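Local coordinates for protein KLLA0C04147p (PDB 5H2D) that binds ergosterol in the pocket of its oxysterol-binding domain and, like other members of the OSBP family, probably transfers sterols between membranes, at residues 46-49 with 50-54. Sequence-based numbering, arbitrary orientation.
Sequences WSVL and KSMVG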
loop_
_atom_site.group_PDB
_atom_site.type_symbol
_atom_site.label_atom_id
_atom_site.label_comp_id
_atom_site.label_asym_id
_atom_site.label_seq_id
_atom_site.Cartn_x
_atom_site.Cartn_y
_atom_site.Cartn_z
ATOM N N TRP A 46 22.969 12.458 5.694
ATOM C CA TRP A 46 23.184 13.889 5.865
ATOM C C TRP A 46 24.121 14.448 4.797
ATOM O O TRP A 46 23.852 15.516 4.235
ATOM C CB TRP A 46 23.720 14.169 7.269
ATOM C CG TRP A 46 24.111 15.604 7.426
ATOM C CD1 TRP A 46 25.382 16.105 7.508
ATOM C CD2 TRP A 46 23.230 16.727 7.462
ATOM N NE1 TRP A 46 25.338 17.474 7.623
ATOM C CE2 TRP A 46 24.030 17.879 7.596
ATOM C CE3 TRP A 46 21.843 16.872 7.409
ATOM C CZ2 TRP A 46 23.486 19.161 7.667
ATOM C CZ3 TRP A 46 21.305 18.141 7.482
ATOM C CH2 TRP A 46 22.125 19.268 7.618
ATOM N N SER A 47 25.223 13.746 4.492
ATOM C CA SER A 47 26.168 14.260 3.500
ATOM C C SER A 47 25.493 14.499 2.161
ATOM O O SER A 47 25.904 15.395 1.407
ATOM C CB SER A 47 27.361 13.308 3.331
ATOM O OG SER A 47 27.077 12.204 2.482
ATOM N N VAL A 48 24.449 13.722 1.864
ATOM C CA VAL A 48 23.712 13.845 0.614
ATOM C C VAL A 48 22.685 14.963 0.710
ATOM O O VAL A 48 22.598 15.832 -0.168
ATOM C CB VAL A 48 23.042 12.496 0.276
ATOM C CG1 VAL A 48 22.109 12.643 -0.920
ATOM C CG2 VAL A 48 24.085 11.418 0.020
ATOM N N LEU A 49 21.907 14.974 1.791
ATOM C CA LEU A 49 20.760 15.867 1.880
ATOM C C LEU A 49 21.122 17.286 2.297
ATOM O O LEU A 49 20.299 18.184 2.113
ATOM C CB LEU A 49 19.719 15.315 2.855
ATOM C CG LEU A 49 19.071 13.962 2.514
ATOM C CD1 LEU A 49 18.061 13.583 3.585
ATOM C CD2 LEU A 49 18.412 14.008 1.137
ATOM N N LYS A 50 22.312 17.513 2.862
ATOM C CA LYS A 50 22.628 18.854 3.355
ATOM C C LYS A 50 22.603 19.891 2.240
ATOM O O LYS A 50 22.404 21.081 2.510
ATOM C CB LYS A 50 23.993 18.867 4.044
ATOM C CG LYS A 50 25.182 18.702 3.118
ATOM C CD LYS A 50 26.484 18.600 3.917
ATOM C CE LYS A 50 27.657 18.297 3.007
ATOM N NZ LYS A 50 28.900 18.022 3.767
ATOM N N SER A 51 22.835 19.472 0.999
ATOM C CA SER A 51 22.866 20.372 -0.148
ATOM C C SER A 51 21.511 20.492 -0.838
ATOM O O SER A 51 21.422 21.121 -1.898
ATOM C CB SER A 51 23.926 19.912 -1.158
ATOM O OG SER A 51 23.548 18.717 -1.832
ATOM N N MET A 52 20.454 19.923 -0.259
ATOM C CA MET A 52 19.147 19.892 -0.914
ATOM C C MET A 52 18.041 20.198 0.082
ATOM O O MET A 52 16.948 19.628 0.028
ATOM C CB MET A 52 18.919 18.551 -1.610
ATOM C CG MET A 52 19.927 18.304 -2.721
ATOM S SD MET A 52 19.678 16.767 -3.613
ATOM C CE MET A 52 19.894 15.599 -2.271
ATOM N N VAL A 53 18.308 21.123 1.003
ATOM C CA VAL A 53 17.324 21.450 2.018
ATOM C C VAL A 53 16.095 22.070 1.367
ATOM O O VAL A 53 16.196 22.870 0.426
ATOM C CB VAL A 53 17.944 22.379 3.073
ATOM C CG1 VAL A 53 16.941 22.667 4.172
ATOM C CG2 VAL A 53 19.203 21.743 3.651
ATOM N N GLY A 54 14.918 21.689 1.862
ATOM C CA GLY A 54 13.664 22.179 1.331
ATOM C C GLY A 54 13.144 21.465 0.099
ATOM O O GLY A 54 12.060 21.824 -0.383
HETATM O O HOH W 1 23.770 15.595 -2.660
#
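K50 lies across the indole of W46: its CB sits over one face, 3.8 Å from the centroid of the six-membered ring, a CH-pi contact. CD continues on the same side of the ring plane, 4.0 Å from NE1 of W46. The indole reaches forward to K50 because CG of W46 is anti to the backbone N (chi1 173°). In the backbone, K50 N donates to W46 O at 2.9 Å, a helical i to i+4 bond that fixes the two side chains one turn apart. With an alanine at W46 that bond would remain, but K50 CB would probably lose the ring it lies over and the chain beyond it would be less restrained.

Beyond K50, the side chain of M52 turns back toward V48 and L49. A bend at chi3 (-61°) brings its CE against both CG1 of V48, at 3.9 Å, and CD2 of L49. The chain reverses here through a type I beta turn from L49 to M52, closed by M52 N to L49 O at 2.9 Å, with the donor well above the carbonyl plane (58° out of it). A water donates to V48 O and also bonds S51 OG.

The contact joins the short helix 45-49 to the loop that leads on toward strand 67-68. L49 is buried, its side chain about 4 Å from the bound ergosterol, beside the sterol pocket. V48 packs on L62 and P63, while W46, L49 and V53 touch F173 of strand 161-173, with which G54 makes backbone hydrogen bonds.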